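Local coordinates for protein putative NADPH-dependent oxidoreductase (Desulfitobacterium hafniense DCB-2, PDB 3DB2) that probably catalyses an NAD(P)-dependent oxidation or reduction of a substrate not yet identified, as a two-domain dehydrogenase of the GFO/IDH/MocA family, at residues 81-86 against 107-112; 249-254 against 274-279. One frame throughout, in Å; residues are numbered along the deposited sequence.

Contact 1: 81-86 against 107-112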
ATOM      1  N   GLU C  81     -25.994   2.071  24.847  1.00 25.04           N
ATOM      2  CA  GLU C  81     -27.092   2.393  25.770  1.00 21.18           C
ATOM      3  C   GLU C  81     -27.942   3.527  25.223  1.00 20.04           C
ATOM      4  O   GLU C  81     -29.152   3.628  25.465  1.00 22.18           O
ATOM      5  CB  GLU C  81     -26.521   2.741  27.153  1.00 25.13           C
ATOM      6  CG  GLU C  81     -25.624   3.948  27.141  1.00 32.61           C
ATOM      7  CD  GLU C  81     -24.962   4.216  28.479  1.00 42.65           C
ATOM      8  OE1 GLU C  81     -23.819   3.747  28.644  1.00 45.52           O
ATOM      9  OE2 GLU C  81     -25.589   4.892  29.322  1.00 44.47           O
ATOM     10  N   VAL C  82     -27.351   4.463  24.467  1.00 23.52           N
ATOM     11  CA  VAL C  82     -28.197   5.555  23.977  1.00 15.41           C
ATOM     12  C   VAL C  82     -29.140   5.053  22.899  1.00 22.14           C
ATOM     13  O   VAL C  82     -30.341   5.354  22.889  1.00 21.91           O
ATOM     14  CB  VAL C  82     -27.343   6.713  23.471  1.00 19.92           C
ATOM     15  CG1 VAL C  82     -28.231   7.764  22.843  1.00 23.33           C
ATOM     16  CG2 VAL C  82     -26.526   7.310  24.605  1.00 22.67           C
ATOM     17  N   ILE C  83     -28.613   4.256  21.976  1.00 17.07           N
ATOM     18  CA  ILE C  83     -29.462   3.608  20.964  1.00 17.58           C
ATOM     19  C   ILE C  83     -30.532   2.759  21.621  1.00 18.99           C
ATOM     20  O   ILE C  83     -31.709   2.770  21.233  1.00 18.59           O
ATOM     21  CB  ILE C  83     -28.620   2.768  19.972  1.00 20.97           C
ATOM     22  CG1 ILE C  83     -27.648   3.601  19.140  1.00 25.61           C
ATOM     23  CG2 ILE C  83     -29.512   1.945  19.069  1.00 18.15           C
ATOM     24  CD1 ILE C  83     -26.489   2.800  18.516  1.00 17.01           C
ATOM     25  N   GLU C  84     -30.194   2.003  22.649  1.00 19.72           N
ATOM     26  CA  GLU C  84     -31.217   1.142  23.266  1.00 19.87           C
ATOM     27  C   GLU C  84     -32.348   2.002  23.845  1.00 18.26           C
ATOM     28  O   GLU C  84     -33.508   1.695  23.599  1.00 20.42           O
ATOM     29  CB  GLU C  84     -30.588   0.259  24.324  1.00 22.84           C
ATOM     30  CG  GLU C  84     -29.786  -0.934  23.863  1.00 22.93           C
ATOM     31  CD  GLU C  84     -28.951  -1.588  24.943  1.00 29.17           C
ATOM     32  OE1 GLU C  84     -28.607  -0.929  25.943  1.00 29.24           O
ATOM     33  OE2 GLU C  84     -28.630  -2.794  24.816  1.00 31.22           O
ATOM     34  N   GLN C  85     -31.998   3.060  24.579  1.00 21.82           N
ATOM     35  CA  GLN C  85     -33.035   3.923  25.137  1.00 21.46           C
ATOM     36  C   GLN C  85     -33.870   4.571  24.060  1.00 21.02           C
ATOM     37  O   GLN C  85     -35.110   4.625  24.136  1.00 25.63           O
ATOM     38  CB  GLN C  85     -32.412   4.977  26.051  1.00 23.79           C
ATOM     39  CG  GLN C  85     -33.464   5.624  26.955  1.00 28.98           C
ATOM     40  CD  GLN C  85     -32.997   6.777  27.793  1.00 25.19           C
ATOM     41  OE1 GLN C  85     -31.837   7.188  27.785  1.00 37.11           O
ATOM     42  NE2 GLN C  85     -33.909   7.351  28.566  1.00 35.26           N
ATOM     43  N   CYS C  86     -33.254   5.053  22.974  1.00 22.56           N
ATOM     44  CA  CYS C  86     -34.067   5.714  21.939  1.00 19.70           C
ATOM     45  C   CYS C  86     -34.901   4.723  21.146  1.00 19.02           C
ATOM     46  O   CYS C  86     -36.071   4.934  20.883  1.00 19.70           O
ATOM     47  CB  CYS C  86     -33.172   6.509  20.990  1.00 19.83           C
ATOM     48  SG  CYS C  86     -32.255   7.813  21.800  1.00 21.81           S
ATOM     49  N   GLN C 107     -23.252  -5.940  19.246  1.00 26.85           N
ATOM     50  CA  GLN C 107     -24.296  -6.975  19.287  1.00 25.65           C
ATOM     51  C   GLN C 107     -25.546  -6.451  19.983  1.00 18.27           C
ATOM     52  O   GLN C 107     -26.679  -6.752  19.622  1.00 26.05           O
ATOM     53  CB  GLN C 107     -23.758  -8.216  20.007  1.00 25.68           C
ATOM     54  CG  GLN C 107     -22.787  -8.999  19.149  1.00 25.18           C
ATOM     55  CD  GLN C 107     -22.133 -10.156  19.874  1.00 36.23           C
ATOM     56  OE1 GLN C 107     -21.902 -10.137  21.087  1.00 35.80           O
ATOM     57  NE2 GLN C 107     -21.817 -11.185  19.086  1.00 43.89           N
ATOM     58  N   ARG C 108     -25.377  -5.639  21.021  1.00 22.17           N
ATOM     59  CA  ARG C 108     -26.551  -5.094  21.695  1.00 20.55           C
ATOM     60  C   ARG C 108     -27.335  -4.231  20.722  1.00 22.35           C
ATOM     61  O   ARG C 108     -28.550  -4.227  20.775  1.00 23.53           O
ATOM     62  CB  ARG C 108     -26.125  -4.291  22.925  1.00 25.05           C
ATOM     63  CG  ARG C 108     -25.956  -5.188  24.155  1.00 25.68           C
ATOM     64  CD  ARG C 108     -25.154  -4.492  25.243  1.00 28.69           C
ATOM     65  NE  ARG C 108     -25.811  -3.267  25.703  1.00 28.74           N
ATOM     66  CZ  ARG C 108     -25.262  -2.371  26.506  1.00 32.48           C
ATOM     67  NH1 ARG C 108     -24.026  -2.577  26.950  1.00 35.88           N
ATOM     68  NH2 ARG C 108     -25.934  -1.285  26.868  1.00 31.75           N
ATOM     69  N   ILE C 109     -26.641  -3.516  19.842  1.00 20.57           N
ATOM     70  CA  ILE C 109     -27.291  -2.566  18.959  1.00 21.19           C
ATOM     71  C   ILE C 109     -28.020  -3.313  17.858  1.00 23.72           C
ATOM     72  O   ILE C 109     -29.149  -3.031  17.466  1.00 17.66           O
ATOM     73  CB  ILE C 109     -26.254  -1.576  18.409  1.00 16.72           C
ATOM     74  CG1 ILE C 109     -25.645  -0.681  19.486  1.00 17.65           C
ATOM     75  CG2 ILE C 109     -26.852  -0.777  17.276  1.00 15.88           C
ATOM     76  CD1 ILE C 109     -24.352  -0.024  19.043  1.00 18.88           C
ATOM     77  N   ASP C 110     -27.397  -4.346  17.300  1.00 16.64           N
ATOM     78  CA  ASP C 110     -28.105  -5.167  16.308  1.00 23.96           C
ATOM     79  C   ASP C 110     -29.376  -5.749  16.926  1.00 19.12           C
ATOM     80  O   ASP C 110     -30.449  -5.746  16.331  1.00 27.46           O
ATOM     81  CB  ASP C 110     -27.141  -6.230  15.803  1.00 28.92           C
ATOM     82  CG  ASP C 110     -27.602  -7.024  14.598  1.00 35.63           C
ATOM     83  OD1 ASP C 110     -28.393  -6.517  13.778  1.00 29.21           O
ATOM     84  OD2 ASP C 110     -27.160  -8.193  14.476  1.00 34.61           O
ATOM     85  N   GLN C 111     -29.273  -6.213  18.163  1.00 25.47           N
ATOM     86  CA  GLN C 111     -30.408  -6.896  18.793  1.00 27.53           C
ATOM     87  C   GLN C 111     -31.588  -5.978  19.062  1.00 21.31           C
ATOM     88  O   GLN C 111     -32.756  -6.274  18.781  1.00 21.85           O
ATOM     89  CB  GLN C 111     -29.882  -7.501  20.092  1.00 31.04           C
ATOM     90  CG  GLN C 111     -31.025  -7.937  21.003  1.00 43.42           C
ATOM     91  CD  GLN C 111     -31.557  -9.315  20.665  1.00 47.01           C
ATOM     92  OE1 GLN C 111     -31.236  -9.884  19.620  1.00 53.14           O
ATOM     93  NE2 GLN C 111     -32.382  -9.828  21.582  1.00 55.48           N
ATOM     94  N   VAL C 112     -31.277  -4.801  19.621  1.00 20.99           N
ATOM     95  CA  VAL C 112     -32.390  -3.860  19.923  1.00 21.62           C
ATOM     96  C   VAL C 112     -33.026  -3.310  18.674  1.00 18.48           C
ATOM     97  O   VAL C 112     -34.221  -2.993  18.675  1.00 21.27           O
ATOM     98  CB  VAL C 112     -31.885  -2.767  20.877  1.00 24.21           C
ATOM     99  CG1 VAL C 112     -31.092  -1.685  20.145  1.00 23.86           C
ATOM    100  CG2 VAL C 112     -33.045  -2.121  21.648  1.00 34.40           C
TER
HETATM  101  O   HOH W   1     -29.701  -4.638  23.163  1.00 25.17           O

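Contact 2: 249-254 against 274-279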
ATOM      1  N   LYS C 249      -7.879  -4.128 -16.930  1.00 17.66           N
ATOM      2  CA  LYS C 249      -7.900  -3.185 -18.028  0.50 18.68           C
ATOM      3  C   LYS C 249      -7.423  -1.786 -17.644  1.00 20.07           C
ATOM      4  O   LYS C 249      -7.016  -0.998 -18.484  1.00 21.49           O
ATOM      5  CB  LYS C 249      -9.310  -2.975 -18.586  0.50 19.98           C
ATOM      6  CG  LYS C 249     -10.081  -4.167 -19.105  0.50 23.63           C
ATOM      7  CD  LYS C 249     -11.272  -3.708 -19.942  0.50 26.56           C
ATOM      8  CE  LYS C 249     -12.607  -3.844 -19.261  0.50 25.34           C
ATOM      9  NZ  LYS C 249     -13.192  -5.213 -19.235  0.50 37.12           N
ATOM     10  N   ALA C 250      -7.526  -1.453 -16.338  1.00 17.73           N
ATOM     11  CA  ALA C 250      -7.232  -0.075 -15.936  1.00 13.15           C
ATOM     12  C   ALA C 250      -7.018   0.024 -14.420  1.00 14.87           C
ATOM     13  O   ALA C 250      -7.642  -0.767 -13.712  1.00 15.65           O
ATOM     14  CB  ALA C 250      -8.395   0.826 -16.354  1.00 18.71           C
ATOM     15  N   ASN C 251      -6.207   0.987 -14.003  1.00 16.65           N
ATOM     16  CA  ASN C 251      -6.077   1.261 -12.561  1.00 16.99           C
ATOM     17  C   ASN C 251      -6.714   2.603 -12.212  1.00 17.31           C
ATOM     18  O   ASN C 251      -6.694   3.515 -13.023  1.00 16.90           O
ATOM     19  CB  ASN C 251      -4.615   1.293 -12.188  1.00 13.78           C
ATOM     20  CG  ASN C 251      -3.892  -0.003 -12.441  1.00 13.69           C
ATOM     21  OD1 ASN C 251      -4.426  -1.084 -12.339  1.00 14.55           O
ATOM     22  ND2 ASN C 251      -2.608   0.117 -12.795  1.00 22.66           N
ATOM     23  N   LEU C 252      -7.238   2.725 -11.000  1.00 14.14           N
ATOM     24  CA  LEU C 252      -7.735   4.000 -10.506  1.00 13.27           C
ATOM     25  C   LEU C 252      -6.881   4.482  -9.327  1.00 12.27           C
ATOM     26  O   LEU C 252      -6.561   3.657  -8.451  1.00 15.43           O
ATOM     27  CB  LEU C 252      -9.162   3.845 -10.029  1.00 12.44           C
ATOM     28  CG  LEU C 252     -10.175   3.232 -10.967  1.00 16.13           C
ATOM     29  CD1 LEU C 252     -11.481   2.970 -10.243  1.00 19.57           C
ATOM     30  CD2 LEU C 252     -10.365   4.149 -12.171  1.00 21.31           C
ATOM     31  N   PHE C 253      -6.602   5.758  -9.334  1.00 14.77           N
ATOM     32  CA  PHE C 253      -5.864   6.419  -8.246  1.00 16.84           C
ATOM     33  C   PHE C 253      -6.674   7.609  -7.747  1.00 14.88           C
ATOM     34  O   PHE C 253      -6.865   8.586  -8.451  1.00 12.38           O
ATOM     35  CB  PHE C 253      -4.495   6.919  -8.698  1.00 17.46           C
ATOM     36  CG  PHE C 253      -3.645   5.876  -9.392  1.00 19.40           C
ATOM     37  CD1 PHE C 253      -3.166   4.794  -8.678  1.00 21.91           C
ATOM     38  CD2 PHE C 253      -3.345   6.011 -10.745  1.00 22.26           C
ATOM     39  CE1 PHE C 253      -2.375   3.847  -9.318  1.00 23.38           C
ATOM     40  CE2 PHE C 253      -2.567   5.048 -11.389  1.00 22.75           C
ATOM     41  CZ  PHE C 253      -2.125   3.957 -10.677  1.00 18.80           C
ATOM     42  N   TYR C 254      -7.139   7.517  -6.518  1.00 15.49           N
ATOM     43  CA  TYR C 254      -7.943   8.530  -5.851  1.00 12.43           C
ATOM     44  C   TYR C 254      -7.159   9.116  -4.666  1.00 19.17           C
ATOM     45  O   TYR C 254      -6.534   8.354  -3.919  1.00 13.05           O
ATOM     46  CB  TYR C 254      -9.240   7.939  -5.344  1.00 16.20           C
ATOM     47  CG  TYR C 254     -10.137   8.768  -4.469  1.00 16.14           C
ATOM     48  CD1 TYR C 254     -10.872   9.824  -4.995  1.00 17.77           C
ATOM     49  CD2 TYR C 254     -10.280   8.503  -3.104  1.00 18.25           C
ATOM     50  CE1 TYR C 254     -11.692  10.584  -4.189  1.00 18.00           C
ATOM     51  CE2 TYR C 254     -11.124   9.274  -2.307  1.00 19.15           C
ATOM     52  CZ  TYR C 254     -11.828  10.316  -2.853  1.00 18.79           C
ATOM     53  OH  TYR C 254     -12.682  11.107  -2.107  1.00 23.20           O
ATOM     54  N   ILE C 274      -7.925   9.467 -10.962  1.00 17.37           N
ATOM     55  CA  ILE C 274      -7.197   9.343 -12.245  1.00 16.23           C
ATOM     56  C   ILE C 274      -7.315   7.897 -12.659  1.00 16.67           C
ATOM     57  O   ILE C 274      -7.230   7.013 -11.820  1.00 17.63           O
ATOM     58  CB  ILE C 274      -5.769   9.852 -12.071  1.00 16.66           C
ATOM     59  CG1 ILE C 274      -5.675  11.399 -12.072  1.00 19.10           C
ATOM     60  CG2 ILE C 274      -4.852   9.202 -13.096  1.00 20.19           C
ATOM     61  CD1 ILE C 274      -5.456  11.944 -13.477  1.00 34.08           C
ATOM     62  N   LYS C 275      -7.561   7.649 -13.938  1.00 17.38           N
ATOM     63  CA  LYS C 275      -7.605   6.354 -14.563  1.00 16.74           C
ATOM     64  C   LYS C 275      -6.327   6.134 -15.393  1.00 16.99           C
ATOM     65  O   LYS C 275      -5.989   6.957 -16.244  1.00 20.30           O
ATOM     66  CB  LYS C 275      -8.795   6.217 -15.507  1.00 17.57           C
ATOM     67  CG  LYS C 275      -9.128   4.847 -16.036  1.00 18.94           C
ATOM     68  CD  LYS C 275     -10.108   4.949 -17.220  1.00 26.20           C
ATOM     69  CE  LYS C 275     -10.976   3.705 -17.344  1.00 37.45           C
ATOM     70  NZ  LYS C 275     -11.765   3.724 -18.608  1.00 39.99           N
ATOM     71  N   ARG C 276      -5.660   5.031 -15.125  1.00 16.40           N
ATOM     72  CA  ARG C 276      -4.478   4.641 -15.892  1.00 18.39           C
ATOM     73  C   ARG C 276      -4.874   3.481 -16.798  1.00 19.31           C
ATOM     74  O   ARG C 276      -5.264   2.432 -16.270  1.00 16.85           O
ATOM     75  CB  ARG C 276      -3.311   4.264 -14.988  1.00 20.74           C
ATOM     76  CG  ARG C 276      -2.128   3.715 -15.817  1.00 25.94           C
ATOM     77  CD  ARG C 276      -0.917   3.486 -14.900  1.00 21.45           C
ATOM     78  NE  ARG C 276      -0.457   4.818 -14.488  1.00 23.11           N
ATOM     79  CZ  ARG C 276       0.617   4.993 -13.721  1.00 27.11           C
ATOM     80  NH1 ARG C 276       1.288   3.917 -13.322  1.00 29.15           N
ATOM     81  NH2 ARG C 276       0.977   6.226 -13.390  1.00 26.89           N
ATOM     82  N   GLU C 277      -4.803   3.661 -18.122  1.00 18.23           N
ATOM     83  CA  GLU C 277      -5.327   2.615 -19.000  1.00 18.63           C
ATOM     84  C   GLU C 277      -4.421   2.449 -20.204  1.00 22.34           C
ATOM     85  O   GLU C 277      -3.610   3.343 -20.428  1.00 28.67           O
ATOM     86  CB  GLU C 277      -6.740   2.978 -19.480  1.00 21.71           C
ATOM     87  CG  GLU C 277      -6.697   4.271 -20.271  1.00 25.69           C
ATOM     88  CD  GLU C 277      -8.011   4.741 -20.825  1.00 31.77           C
ATOM     89  OE1 GLU C 277      -8.997   4.004 -20.670  1.00 34.61           O
ATOM     90  OE2 GLU C 277      -8.017   5.855 -21.391  1.00 43.56           O
ATOM     91  N   PHE C 278      -4.568   1.355 -20.935  1.00 26.03           N
ATOM     92  CA  PHE C 278      -3.801   1.172 -22.162  1.00 30.84           C
ATOM     93  C   PHE C 278      -4.386   2.128 -23.200  1.00 30.28           C
ATOM     94  O   PHE C 278      -5.609   2.198 -23.277  1.00 30.84           O
ATOM     95  CB  PHE C 278      -3.835  -0.263 -22.671  1.00 28.45           C
ATOM     96  CG  PHE C 278      -3.398  -1.291 -21.646  1.00 31.62           C
ATOM     97  CD1 PHE C 278      -2.043  -1.444 -21.380  1.00 36.40           C
ATOM     98  CD2 PHE C 278      -4.328  -2.055 -20.973  1.00 34.18           C
ATOM     99  CE1 PHE C 278      -1.633  -2.373 -20.443  1.00 36.88           C
ATOM    100  CE2 PHE C 278      -3.923  -2.999 -20.046  1.00 37.18           C
ATOM    101  CZ  PHE C 278      -2.569  -3.143 -19.783  1.00 36.84           C
ATOM    102  N   ALA C 279      -3.497   2.797 -23.905  1.00 35.46           N
ATOM    103  CA  ALA C 279      -3.819   3.702 -25.005  1.00 39.47           C
ATOM    104  C   ALA C 279      -3.323   3.073 -26.312  1.00 41.54           C
ATOM    105  O   ALA C 279      -2.905   1.908 -26.323  1.00 50.15           O
ATOM    106  CB  ALA C 279      -3.222   5.082 -24.783  1.00 40.96           C
TER
HETATM  107  O   HOH W   2      -7.234  -0.404 -20.936  1.00 33.38           O

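Contact 1: 81-86 against 107-112
Helices 79-88 and 103-116 lie side by side on the parallel sheet of the NAD-binding Rossmann domain, their short segments running nearly parallel, with N-to-C directions 12° apart and axes 9.4 Å apart. Glu-81 opens the first segment at the margin of the contact, where its CB lies 4.1 Å from NH2 of Arg-108, while its carboxylate is turned to Lys-78 in a long, weak ion pair. Ile-83 is aimed at the other helix. The side chains of Ile-83 and Ile-109 cross at about a right angle, and their CD1 atoms meet at 3.6 Å, while CG2 of Ile-83 lies 4.1 Å from CG1 of Val-112. Ile-72, Ile-93 and Val-95 of the sheet touch the Ile-83 side chain, which places this apolar layer between helices and strands. The next residue, Glu-84, reaches across with an extended chain, its CG resting on Val-112. Arg-108, bent at chi3, grips the carboxylate side-on: NH2 donates to OE1 of Glu-84 at 2.9 Å and NE to OE2 of Glu-84 at 3.0 Å, both N-H...O angles 178°. Both oxygens lie in the guanidinium plane, yet the nitrogens approach from above the carboxylate plane, the two planes being 35° apart. An alanine here, lacking CG and the carboxylate, would probably leave Arg-108 less firmly oriented and the Val-112 side of the contact more loosely packed. A water adds to the grip, donating to OE2 of Glu-84 and to the backbone O of Arg-108, each at 2.7 Å.

Contact 2: 249-254 against 274-279
Phe-253 and Arg-276 lie diagonally across two antiparallel strands and cross obliquely, with ring and guanidinium planes 71° apart. The ring turns its edge to the arginine: CE2 of Phe-253 sits over one guanidinium face, offset toward the rim, 3.8 Å from NE of Arg-276. CE2 also touches CB of Arg-276, whose anti CG and bend at chi3 bring NE beside the ring edge. Asp-292 forms a salt bridge with NE, and Gly-239 of the second subunit accepts from NH1, so the guanidinium has polar partners in both its own chain and the second subunit. Asn-251 projects from this same face, giving its ND2 to Pro-238 of the second subunit. On the other face Leu-252 and Lys-275 run side by side, CD2 of Leu-252 lying 4.1 Å from CG of Lys-275, whose ammonium pairs with Glu-143. Backbone register fixes these neighbours: Asn-251 and Arg-276 exchange two N-H...O bonds of 2.8 Å between their N and O atoms, and Phe-253 and Ile-274 do so at 2.9 Å. With Leu-252 opposite Lys-275 as a non-hydrogen-bonded pair between them, this is regular antiparallel pairing within the large mixed sheet of the GFO/IDH/MocA C-terminal domain, here with the face bearing Asn-251, Phe-253 and Arg-276 meeting the second subunit.

Contact 1 closes before contact 2 opens along the chain, and the two fall on opposite sides of the chain's centre. Their centres are 43 Å apart and their nearest atoms about 26 Å, so neither touches the other, and they share no helix, strand or sheet. Segments 81-86 and 107-112 belong to helices on the six-stranded parallel sheet of the Rossmann domain, whereas 249-254 and 274-279 are neighbouring strands of the mixed sheet. The pair thus samples the two-domain plan: helix-to-helix packing in the probable nucleotide-binding half, and sheet pairing in the half where contact 2 borders the second subunit; no other chain of the assembly touches contact 1.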